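Chitin oligosaccharide binding protein NagB2 (Paenibacillus sp. FPU-7, PDB 7EHU) binds short chitin oligosaccharides such as N,N'-diacetylchitobiose and N,N',N''-triacetylchitotriose, probably as the extracellular solute-binding component of a sugar uptake system. Local coordinates at residues R298-G312 / E376-F388. Residues are numbered along the deposited sequence; the frame is centred on the assembly and turned at random.
Sequences RFPNIGGKGDNLING and EAQASAKAAFPAF
Ile-310 and Asn-311 pair in parallel with Ala-384 and Phe-385, the axes of 309-312 and 383-385 crossing at -45°; Ile-310 N donates to Ala-383 O and Ile-310 O accepts from Phe-385 N (3.0 Å). The Phe-385 ring lies with one face over Asn-311 CA and its edge against Leu-309 CB (3.8 Å from CD1). Asn-311 has chi1 at 180°, which puts CG opposite the backbone N and carries the amide across that ring, the two planes only 20° apart; ND2 donates to Phe-385 O (2.9 Å). Gly-312 N reaches the same oxygen from the opposite side of its carbonyl plane, so two bonds grip it. In this periplasmic-binding-protein-like fold, 383-385 extends the mixed sheet beside 309-320 and leads to Ala-387, which touches a bound N-acetylglucosamine. On the sheet face opposite Asn-311 and Phe-385, Ile-310 CG2 packs on Ala-381 CB (3.8 Å). Arg-298 NH1 donates to Ala-377 O of helix 369-379 (2.9 Å) and, in the guanidinium plane, to Ser-380 OG (3.1 Å), while Ala-381 CA sits over one face. Arg-298 NH2 and Asn-301 ND2 reach Asn-308 OD1 from opposite faces. A leucine at Arg-298 would probably leave Ala-377 O and Ser-380 OG without this donor and Asn-308 OD1 without one of those two bonds.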
loop_
_atom_site.group_PDB
_atom_site.type_symbol
_atom_site.label_atom_id
_atom_site.label_comp_id
_atom_site.label_asym_id
_atom_site.label_seq_id
_atom_site.Cartn_x
_atom_site.Cartn_y
_atom_site.Cartn_z
ATOM N N ARG A 298 8.325 -8.201 10.859
ATOM C CA ARG A 298 6.913 -8.315 10.583
ATOM C C ARG A 298 6.123 -8.164 11.881
ATOM O O ARG A 298 6.650 -8.253 12.990
ATOM C CB ARG A 298 6.601 -9.620 9.867
ATOM C CG ARG A 298 6.565 -10.845 10.709
ATOM C CD ARG A 298 5.869 -12.005 9.946
ATOM N NE ARG A 298 6.126 -13.267 10.611
ATOM C CZ ARG A 298 7.163 -14.064 10.374
ATOM N NH1 ARG A 298 8.060 -13.775 9.444
ATOM N NH2 ARG A 298 7.285 -15.173 11.073
ATOM N N PHE A 299 4.851 -7.858 11.725
ATOM C CA PHE A 299 3.987 -7.643 12.870
ATOM C C PHE A 299 4.123 -8.821 13.840
ATOM O O PHE A 299 4.083 -9.975 13.407
ATOM C CB PHE A 299 2.530 -7.479 12.411
ATOM C CG PHE A 299 1.648 -6.960 13.507
ATOM C CD1 PHE A 299 1.056 -7.832 14.417
ATOM C CD2 PHE A 299 1.463 -5.598 13.683
ATOM C CE1 PHE A 299 0.301 -7.355 15.464
ATOM C CE2 PHE A 299 0.714 -5.130 14.736
ATOM C CZ PHE A 299 0.134 -6.011 15.619
ATOM N N PRO A 300 4.294 -8.574 15.137
ATOM C CA PRO A 300 4.564 -9.673 16.078
ATOM C C PRO A 300 3.342 -10.538 16.374
ATOM O O PRO A 300 2.194 -10.134 16.209
ATOM C CB PRO A 300 5.006 -8.940 17.349
ATOM C CG PRO A 300 4.306 -7.598 17.260
ATOM C CD PRO A 300 4.336 -7.253 15.793
ATOM N N ASN A 301 3.609 -11.741 16.864
ATOM C CA ASN A 301 2.559 -12.732 17.112
ATOM C C ASN A 301 1.800 -12.444 18.407
ATOM O O ASN A 301 2.394 -12.361 19.494
ATOM C CB ASN A 301 3.165 -14.136 17.139
ATOM C CG ASN A 301 3.671 -14.598 15.780
ATOM O OD1 ASN A 301 3.232 -14.106 14.740
ATOM N ND2 ASN A 301 4.628 -15.503 15.785
ATOM N N ILE A 302 0.477 -12.306 18.285
ATOM C CA ILE A 302 -0.406 -12.140 19.438
ATOM C C ILE A 302 -0.883 -13.477 19.984
ATOM O O ILE A 302 -1.234 -13.555 21.168
ATOM C CB ILE A 302 -1.588 -11.216 19.080
ATOM C CG1 ILE A 302 -1.108 -9.761 19.030
ATOM C CG2 ILE A 302 -2.760 -11.359 20.077
ATOM C CD1 ILE A 302 -2.116 -8.778 18.487
ATOM N N GLY A 303 -0.895 -14.526 19.162
ATOM C CA GLY A 303 -1.378 -15.836 19.550
ATOM C C GLY A 303 -2.726 -16.094 18.913
ATOM O O GLY A 303 -3.687 -15.372 19.200
ATOM N N GLY A 304 -2.823 -17.094 18.042
ATOM C CA GLY A 304 -4.073 -17.364 17.361
ATOM C C GLY A 304 -3.913 -17.500 15.854
ATOM O O GLY A 304 -2.803 -17.676 15.334
ATOM N N LYS A 305 -5.052 -17.385 15.152
ATOM C CA LYS A 305 -5.105 -17.607 13.706
ATOM C C LYS A 305 -4.389 -16.532 12.902
ATOM O O LYS A 305 -4.139 -16.737 11.709
ATOM C CB LYS A 305 -6.557 -17.674 13.215
ATOM C CG LYS A 305 -7.215 -19.048 13.308
ATOM C CD LYS A 305 -8.730 -18.951 13.119
ATOM C CE LYS A 305 -9.412 -20.322 13.234
ATOM N NZ LYS A 305 -9.457 -21.072 11.936
ATOM N N GLY A 306 -4.074 -15.389 13.505
ATOM C CA GLY A 306 -3.298 -14.396 12.795
ATOM C C GLY A 306 -1.793 -14.592 12.837
ATOM O O GLY A 306 -1.081 -13.869 12.141
ATOM N N ASP A 307 -1.290 -15.558 13.596
ATOM C CA ASP A 307 0.149 -15.674 13.806
ATOM C C ASP A 307 0.919 -15.933 12.515
ATOM O O ASP A 307 0.474 -16.670 11.633
ATOM C CB ASP A 307 0.446 -16.807 14.797
ATOM C CG ASP A 307 0.170 -16.423 16.225
ATOM O OD1 ASP A 307 0.415 -17.259 17.106
ATOM O OD2 ASP A 307 -0.235 -15.278 16.488
ATOM N N ASN A 308 2.118 -15.349 12.448
ATOM C CA ASN A 308 3.106 -15.576 11.395
ATOM C C ASN A 308 2.627 -15.186 10.009
ATOM O O ASN A 308 3.171 -15.650 9.009
ATOM C CB ASN A 308 3.647 -16.999 11.427
ATOM C CG ASN A 308 4.301 -17.283 12.722
ATOM O OD1 ASN A 308 5.300 -16.645 13.041
ATOM N ND2 ASN A 308 3.765 -18.223 13.491
ATOM N N LEU A 309 1.641 -14.314 9.934
ATOM C CA LEU A 309 1.182 -13.772 8.666
ATOM C C LEU A 309 1.814 -12.408 8.411
ATOM O O LEU A 309 2.216 -11.707 9.334
ATOM C CB LEU A 309 -0.341 -13.628 8.679
ATOM C CG LEU A 309 -1.119 -14.912 8.946
ATOM C CD1 LEU A 309 -2.613 -14.632 8.921
ATOM C CD2 LEU A 309 -0.785 -15.976 7.926
ATOM N N ILE A 310 1.891 -12.028 7.145
ATOM C CA ILE A 310 2.383 -10.706 6.783
ATOM C C ILE A 310 1.416 -10.067 5.797
ATOM O O ILE A 310 0.952 -10.718 4.862
ATOM C CB ILE A 310 3.834 -10.738 6.260
ATOM C CG1 ILE A 310 4.424 -9.328 6.151
ATOM C CG2 ILE A 310 3.918 -11.491 4.943
ATOM C CD1 ILE A 310 5.921 -9.317 5.893
ATOM N N ASN A 311 1.087 -8.809 6.016
ATOM C CA ASN A 311 0.254 -8.097 5.056
ATOM C C ASN A 311 1.059 -7.880 3.781
ATOM O O ASN A 311 2.164 -7.328 3.839
ATOM C CB ASN A 311 -0.146 -6.761 5.677
ATOM C CG ASN A 311 -1.023 -5.875 4.786
ATOM O OD1 ASN A 311 -0.925 -4.657 4.875
ATOM N ND2 ASN A 311 -1.907 -6.456 3.985
ATOM N N GLY A 312 0.531 -8.313 2.637
ATOM C CA GLY A 312 1.238 -8.075 1.392
ATOM C C GLY A 312 0.477 -8.630 0.214
ATOM O O GLY A 312 -0.538 -9.318 0.362
ATOM N N GLU A 376 13.478 -11.411 4.259
ATOM C CA GLU A 376 13.527 -12.486 5.247
ATOM C C GLU A 376 12.238 -12.540 6.058
ATOM O O GLU A 376 11.730 -13.630 6.357
ATOM C CB GLU A 376 14.750 -12.305 6.149
ATOM C CG GLU A 376 16.062 -12.653 5.449
ATOM C CD GLU A 376 17.295 -12.162 6.184
ATOM O OE1 GLU A 376 18.406 -12.555 5.778
ATOM O OE2 GLU A 376 17.163 -11.390 7.159
ATOM N N ALA A 377 11.680 -11.374 6.396
ATOM C CA ALA A 377 10.414 -11.326 7.125
ATOM C C ALA A 377 9.263 -11.885 6.293
ATOM O O ALA A 377 8.363 -12.540 6.835
ATOM C CB ALA A 377 10.143 -9.878 7.550
ATOM N N GLN A 378 9.259 -11.622 4.981
ATOM C CA GLN A 378 8.200 -12.133 4.107
ATOM C C GLN A 378 8.361 -13.633 3.861
ATOM O O GLN A 378 7.376 -14.389 3.912
ATOM C CB GLN A 378 8.232 -11.364 2.778
ATOM C CG GLN A 378 7.052 -11.602 1.818
ATOM C CD GLN A 378 7.357 -12.527 0.654
ATOM O OE1 GLN A 378 8.497 -12.946 0.447
ATOM N NE2 GLN A 378 6.324 -12.842 -0.125
ATOM N N ALA A 379 9.600 -14.077 3.620
ATOM C CA ALA A 379 9.867 -15.471 3.283
ATOM C C ALA A 379 9.557 -16.400 4.447
ATOM O O ALA A 379 9.079 -17.523 4.235
ATOM C CB ALA A 379 11.330 -15.619 2.871
ATOM N N SER A 380 9.851 -15.978 5.676
ATOM C CA SER A 380 9.612 -16.841 6.826
ATOM C C SER A 380 8.173 -16.778 7.329
ATOM O O SER A 380 7.837 -17.523 8.252
ATOM C CB SER A 380 10.539 -16.456 7.982
ATOM O OG SER A 380 10.539 -15.054 8.137
ATOM N N ALA A 381 7.334 -15.899 6.778
ATOM C CA ALA A 381 5.928 -15.858 7.153
ATOM C C ALA A 381 5.206 -17.096 6.639
ATOM O O ALA A 381 5.563 -17.668 5.607
ATOM C CB ALA A 381 5.262 -14.626 6.543
ATOM N N LYS A 382 4.184 -17.518 7.386
ATOM C CA LYS A 382 3.355 -18.645 6.961
ATOM C C LYS A 382 2.646 -18.329 5.651
ATOM O O LYS A 382 2.560 -19.180 4.755
ATOM C CB LYS A 382 2.337 -18.936 8.071
ATOM C CG LYS A 382 1.217 -19.917 7.733
ATOM C CD LYS A 382 0.242 -20.045 8.913
ATOM C CE LYS A 382 -0.600 -21.317 8.840
ATOM N NZ LYS A 382 -1.036 -21.769 10.204
ATOM N N ALA A 383 2.145 -17.108 5.517
ATOM C CA ALA A 383 1.379 -16.674 4.357
ATOM C C ALA A 383 1.225 -15.163 4.428
ATOM O O ALA A 383 1.494 -14.538 5.457
ATOM C CB ALA A 383 -0.003 -17.330 4.328
ATOM N N ALA A 384 0.768 -14.587 3.323
ATOM C CA ALA A 384 0.402 -13.178 3.274
ATOM C C ALA A 384 -1.116 -13.020 3.280
ATOM O O ALA A 384 -1.863 -13.951 2.956
ATOM C CB ALA A 384 0.976 -12.504 2.025
ATOM N N PHE A 385 -1.567 -11.824 3.653
ATOM C CA PHE A 385 -2.959 -11.447 3.530
ATOM C C PHE A 385 -3.037 -10.079 2.859
ATOM O O PHE A 385 -2.181 -9.214 3.096
ATOM C CB PHE A 385 -3.689 -11.414 4.886
ATOM C CG PHE A 385 -3.101 -10.482 5.907
ATOM C CD1 PHE A 385 -2.098 -10.921 6.764
ATOM C CD2 PHE A 385 -3.580 -9.184 6.042
ATOM C CE1 PHE A 385 -1.595 -10.077 7.735
ATOM C CE2 PHE A 385 -3.071 -8.348 7.003
ATOM C CZ PHE A 385 -2.085 -8.793 7.848
ATOM N N PRO A 386 -4.035 -9.853 2.018
ATOM C CA PRO A 386 -4.151 -8.560 1.336
ATOM C C PRO A 386 -4.579 -7.466 2.300
ATOM O O PRO A 386 -5.055 -7.716 3.410
ATOM C CB PRO A 386 -5.246 -8.826 0.295
ATOM C CG PRO A 386 -6.115 -9.846 0.954
ATOM C CD PRO A 386 -5.163 -10.747 1.711
ATOM N N ALA A 387 -4.390 -6.226 1.869
ATOM C CA ALA A 387 -4.917 -5.098 2.624
ATOM C C ALA A 387 -6.440 -5.142 2.632
ATOM O O ALA A 387 -7.083 -5.544 1.652
ATOM C CB ALA A 387 -4.445 -3.779 2.040
ATOM N N PHE A 388 -7.029 -4.718 3.756
ATOM C CA PHE A 388 -8.479 -4.778 3.897
ATOM C C PHE A 388 -9.197 -3.989 2.798
ATOM O O PHE A 388 -10.336 -4.327 2.445
ATOM C CB PHE A 388 -8.923 -4.284 5.284
ATOM C CG PHE A 388 -9.009 -2.793 5.373
ATOM C CD1 PHE A 388 -7.866 -2.021 5.449
ATOM C CD2 PHE A 388 -10.232 -2.162 5.312
ATOM C CE1 PHE A 388 -7.957 -0.647 5.459
ATOM C CE2 PHE A 388 -10.320 -0.789 5.325
ATOM C CZ PHE A 388 -9.177 -0.033 5.409
#